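Local coordinates for thiol peroxidase (Aquifex aeolicus, PDB 2YZH), which probably reduces hydrogen peroxide and organic hydroperoxides to water and alcohols as a thioredoxin-dependent peroxiredoxin, protecting the cell against oxidative stress, at residues R5-K10 against P152-E157; I52-S57 against G130-A135. All coordinates share one frame; numbering follows the deposited sequence.

From the N terminus, the chain first lays down strand 6-9, one half of a small hairpin with strand 12-15. It then runs through the central mixed sheet of the thioredoxin fold. Strand 49-54 ends in residues 52-57, and contact 2 closes when residues 130-135 come back beside it, just as strand 135-139 begins. After strand 145-150 the loop 152-157 reaches the N-terminal strand and closes contact 1, so the smaller loop of contact 2 lies wholly within the larger one. The two contacts touch: Arg134 NH2 probably hydrogen-bonds to Ile154 O, and Ile154 packs on Pro56, linking the N-terminal hairpin to the region around Cys63.

Contact 1 of 2, residues R5-K10 against P152-E157; sequences RTVNLK and PEITEE. With SO4 (sulfate ion), chain H.
The Glu153 carboxylate meets the turn after strand 6-9 with one oxygen: Lys10 N crosses to the syn lone pair of Glu153 OE2 at 2.7 Å. Thr155 N, from Glu153's own turn, takes the anti lone pair, at 172° at the hydrogen. Glu153 CG lies anti to the backbone N (chi1 159°), and a bend at chi2 (62°) then turns CD back toward Lys10 N; OE1 accepts from Gly11 N. At the other end, the Arg5 guanidinium turns its edge to a sulfate, NH1 and NH2 sharing SO4 O2 in plane; the ion, probably from the crystallisation liquor, is also bound by Gly126 N of the second subunit. Between them a single backbone bridge attaches the N-terminal hairpin to the thioredoxin fold, at the loop between strand 145-150 and helix 160-170. Asn8 N donates to Pro152 O at 2.8 Å, and Ile154 N returns an almost straight bond to Asn8 O, also 2.8 Å. An alanine in place of this glutamate would probably leave the amides of Lys10, Gly11 and Thr155 without their carboxylate acceptor and the turn less firmly tied. Leu9 crosses Ile154 obliquely, CD1 to CD1 at 3.9 Å, and Lys10 crosses Thr155 at about a right angle.

Contact 2 of 2, residues I52-S57 against G130-A135; sequences IITVPS and GILARA
A water joins Pro56 and Leu132: it donates to Val55 O and to Pro56 O, 2.7 Å from each, and accepts from Leu132 N at 3.1 Å, filling in where the two backbones no longer bond directly. Further back, Thr54 and Ala135 form an antiparallel hydrogen-bonded pair, Thr54 N to Ala135 O at 2.9 Å and a longer return bond from Ala135 N to Thr54 O. The Thr54 hydroxyl adds a third link, OG1 to Ala133 O at 2.8 Å; with chi1 at 59°, OG1 sits between the backbone N and the carbonyl carbon, and CG2 is left to meet Leu132 CD1. The Arg134 chain runs straight to CD, and the bend at chi3 (-52°), which places NE, starts the turn of the head toward Pro56, whose CD lies over one face of the guanidinium, 3.7 Å from Arg134 NH2; Val55 CG1 comes near NH1. The polar end is tied by Glu66, in a salt bridge, and by Ile154 O. Pro56, Thr60, Cys63 and Arg134 are consistent with the proline, threonine, cysteine and arginine of a peroxiredoxin active site, Cys63 being the predicted sulfenic acid-forming residue. Pro56 CB also packs on Ile131 CG2 at 3.8 Å. Strand 49-54 runs between strands 80-86 and 135-139, with helix 61-73 packed against Pro56 and Arg134, and Phe111 of the third subunit against Ile131.

Contact 1 of 2, residues R5-K10 against P152-E157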
# COMPACT_ATOMS: atom_id res chain seq x y z
N ARG D 5 -16.42 12.37 -8.13
CA ARG D 5 -16.03 11.20 -7.36
C ARG D 5 -16.28 9.92 -8.14
O ARG D 5 -16.08 8.82 -7.62
CB ARG D 5 -16.79 11.15 -6.03
CG ARG D 5 -16.46 12.30 -5.09
CD ARG D 5 -17.26 12.20 -3.79
NE ARG D 5 -17.06 13.37 -2.93
CZ ARG D 5 -15.98 13.58 -2.18
NH1 ARG D 5 -14.98 12.70 -2.17
NH2 ARG D 5 -15.90 14.67 -1.43
N THR D 6 -16.72 10.07 -9.38
CA THR D 6 -17.01 8.93 -10.24
C THR D 6 -16.66 9.24 -11.70
O THR D 6 -16.65 10.40 -12.11
CB THR D 6 -18.51 8.54 -10.18
OG1 THR D 6 -18.88 8.23 -8.83
CG2 THR D 6 -18.78 7.32 -11.05
N VAL D 7 -16.36 8.20 -12.46
CA VAL D 7 -16.07 8.32 -13.89
C VAL D 7 -16.62 7.04 -14.50
O VAL D 7 -16.90 6.08 -13.78
CB VAL D 7 -14.54 8.37 -14.20
CG1 VAL D 7 -13.93 9.63 -13.62
CG2 VAL D 7 -13.85 7.12 -13.67
N ASN D 8 -16.79 7.03 -15.81
CA ASN D 8 -17.29 5.83 -16.47
C ASN D 8 -16.14 5.10 -17.14
O ASN D 8 -15.17 5.72 -17.59
CB ASN D 8 -18.32 6.16 -17.55
CG ASN D 8 -19.60 6.72 -17.00
OD1 ASN D 8 -20.04 6.36 -15.91
ND2 ASN D 8 -20.23 7.61 -17.76
N LEU D 9 -16.23 3.77 -17.17
CA LEU D 9 -15.24 2.95 -17.87
C LEU D 9 -16.09 2.15 -18.85
O LEU D 9 -16.84 1.26 -18.45
CB LEU D 9 -14.51 2.00 -16.93
CG LEU D 9 -13.65 0.96 -17.67
CD1 LEU D 9 -12.69 1.66 -18.64
CD2 LEU D 9 -12.87 0.11 -16.67
N LYS D 10 -15.99 2.49 -20.13
CA LYS D 10 -16.78 1.83 -21.16
C LYS D 10 -18.27 1.93 -20.83
O LYS D 10 -19.02 0.97 -20.96
CB LYS D 10 -16.35 0.37 -21.30
CG LYS D 10 -14.90 0.23 -21.77
CD LYS D 10 -14.47 -1.21 -21.94
CE LYS D 10 -13.03 -1.29 -22.41
NZ LYS D 10 -12.55 -2.69 -22.54
N PRO D 152 -14.78 12.47 -18.11
CA PRO D 152 -15.92 11.66 -17.67
C PRO D 152 -15.94 10.18 -18.04
O PRO D 152 -16.64 9.39 -17.40
CB PRO D 152 -17.12 12.41 -18.24
CG PRO D 152 -16.56 12.99 -19.52
CD PRO D 152 -15.21 13.50 -19.08
N GLU D 153 -15.19 9.81 -19.06
CA GLU D 153 -15.12 8.41 -19.50
C GLU D 153 -13.66 8.10 -19.74
O GLU D 153 -12.98 8.82 -20.46
CB GLU D 153 -15.92 8.23 -20.80
CG GLU D 153 -15.54 6.99 -21.63
CD GLU D 153 -15.78 5.68 -20.91
OE1 GLU D 153 -16.92 5.43 -20.47
OE2 GLU D 153 -14.82 4.87 -20.80
N ILE D 154 -13.17 7.02 -19.13
CA ILE D 154 -11.77 6.63 -19.27
C ILE D 154 -11.31 6.44 -20.72
O ILE D 154 -10.18 6.80 -21.05
CB ILE D 154 -11.48 5.35 -18.46
CG1 ILE D 154 -11.64 5.65 -16.96
CG2 ILE D 154 -10.05 4.87 -18.73
CD1 ILE D 154 -11.63 4.43 -16.08
N THR D 155 -12.16 5.89 -21.58
CA THR D 155 -11.76 5.68 -22.98
C THR D 155 -11.71 6.95 -23.82
O THR D 155 -11.21 6.92 -24.94
CB THR D 155 -12.68 4.68 -23.72
OG1 THR D 155 -14.01 5.22 -23.79
CG2 THR D 155 -12.70 3.33 -23.03
N GLU D 156 -12.22 8.06 -23.29
CA GLU D 156 -12.22 9.31 -24.04
C GLU D 156 -10.98 10.16 -23.78
O GLU D 156 -10.36 10.07 -22.72
CB GLU D 156 -13.49 10.11 -23.72
CG GLU D 156 -14.77 9.40 -24.16
CD GLU D 156 -16.05 10.09 -23.73
OE1 GLU D 156 -16.00 11.11 -23.00
OE2 GLU D 156 -17.13 9.61 -24.12
N GLU D 157 -10.62 10.97 -24.77
CA GLU D 157 -9.46 11.86 -24.65
C GLU D 157 -9.92 13.12 -23.94
O GLU D 157 -11.11 13.44 -23.94
CB GLU D 157 -8.91 12.19 -26.04
CG GLU D 157 -8.28 11.00 -26.75
CD GLU D 157 -7.85 11.34 -28.17
OE1 GLU D 157 -7.10 12.32 -28.35
OE2 GLU D 157 -8.28 10.62 -29.11
S SO4 H . -13.22 13.42 0.98
O1 SO4 H . -12.31 13.95 2.02
O2 SO4 H . -13.12 14.26 -0.23
O3 SO4 H . -12.83 12.03 0.65
O4 SO4 H . -14.61 13.45 1.47

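Contact 2 of 2, residues I52-S57 against G130-A135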
# COMPACT_ATOMS: atom_id res chain seq x y z
N ILE D 52 0.04 18.50 -14.32
CA ILE D 52 0.10 17.09 -13.99
C ILE D 52 -1.02 16.39 -14.74
O ILE D 52 -2.20 16.68 -14.53
CB ILE D 52 -0.07 16.88 -12.48
CG1 ILE D 52 1.03 17.64 -11.73
CG2 ILE D 52 -0.02 15.40 -12.14
CD1 ILE D 52 0.87 17.65 -10.23
N ILE D 53 -0.64 15.47 -15.62
CA ILE D 53 -1.59 14.74 -16.44
C ILE D 53 -1.59 13.27 -16.03
O ILE D 53 -0.58 12.59 -16.15
CB ILE D 53 -1.18 14.85 -17.93
CG1 ILE D 53 -1.12 16.33 -18.33
CG2 ILE D 53 -2.15 14.06 -18.81
CD1 ILE D 53 -0.42 16.60 -19.65
N THR D 54 -2.72 12.77 -15.54
CA THR D 54 -2.77 11.38 -15.14
C THR D 54 -3.44 10.53 -16.20
O THR D 54 -4.40 10.96 -16.85
CB THR D 54 -3.50 11.19 -13.79
OG1 THR D 54 -4.84 11.69 -13.89
CG2 THR D 54 -2.75 11.94 -12.68
N VAL D 55 -2.91 9.33 -16.40
CA VAL D 55 -3.47 8.40 -17.37
C VAL D 55 -3.40 6.98 -16.83
O VAL D 55 -2.56 6.65 -15.98
CB VAL D 55 -2.71 8.45 -18.74
CG1 VAL D 55 -2.71 9.87 -19.30
CG2 VAL D 55 -1.27 7.94 -18.58
N PRO D 56 -4.30 6.11 -17.30
CA PRO D 56 -4.34 4.71 -16.87
C PRO D 56 -3.04 3.98 -17.21
O PRO D 56 -2.45 3.32 -16.36
CB PRO D 56 -5.54 4.16 -17.64
CG PRO D 56 -6.45 5.33 -17.70
CD PRO D 56 -5.52 6.47 -18.05
N SER D 57 -2.59 4.09 -18.45
CA SER D 57 -1.36 3.42 -18.86
C SER D 57 -0.86 3.85 -20.23
O SER D 57 -1.62 3.88 -21.20
CB SER D 57 -1.57 1.90 -18.89
OG SER D 57 -0.41 1.25 -19.39
N GLY D 130 -7.16 0.40 -8.80
CA GLY D 130 -5.74 0.51 -8.51
C GLY D 130 -4.95 1.30 -9.54
O GLY D 130 -3.76 1.55 -9.37
N ILE D 131 -5.63 1.67 -10.63
CA ILE D 131 -5.04 2.42 -11.74
C ILE D 131 -5.50 3.88 -11.65
O ILE D 131 -6.49 4.17 -10.98
CB ILE D 131 -5.49 1.80 -13.09
CG1 ILE D 131 -4.99 0.36 -13.19
CG2 ILE D 131 -4.97 2.61 -14.27
CD1 ILE D 131 -3.48 0.23 -13.08
N LEU D 132 -4.80 4.79 -12.31
CA LEU D 132 -5.19 6.20 -12.25
C LEU D 132 -6.18 6.57 -13.34
O LEU D 132 -6.09 6.08 -14.47
CB LEU D 132 -3.95 7.11 -12.37
CG LEU D 132 -2.84 6.93 -11.33
CD1 LEU D 132 -1.84 8.07 -11.48
CD2 LEU D 132 -3.43 6.93 -9.92
N ALA D 133 -7.16 7.41 -12.99
CA ALA D 133 -8.15 7.87 -13.97
C ALA D 133 -7.51 8.96 -14.82
O ALA D 133 -6.45 9.51 -14.47
CB ALA D 133 -9.39 8.40 -13.26
N ARG D 134 -8.15 9.29 -15.94
CA ARG D 134 -7.63 10.31 -16.85
C ARG D 134 -8.03 11.70 -16.38
O ARG D 134 -9.22 12.06 -16.38
CB ARG D 134 -8.16 10.04 -18.26
CG ARG D 134 -7.40 10.76 -19.38
CD ARG D 134 -8.02 10.42 -20.74
NE ARG D 134 -8.16 8.97 -20.94
CZ ARG D 134 -7.14 8.13 -21.10
NH1 ARG D 134 -5.89 8.59 -21.10
NH2 ARG D 134 -7.36 6.84 -21.26
N ALA D 135 -7.05 12.48 -15.96
CA ALA D 135 -7.32 13.82 -15.47
C ALA D 135 -6.16 14.77 -15.74
O ALA D 135 -5.06 14.35 -16.12
CB ALA D 135 -7.60 13.78 -13.98
O HOH W 1 -2.23 4.73 -14.11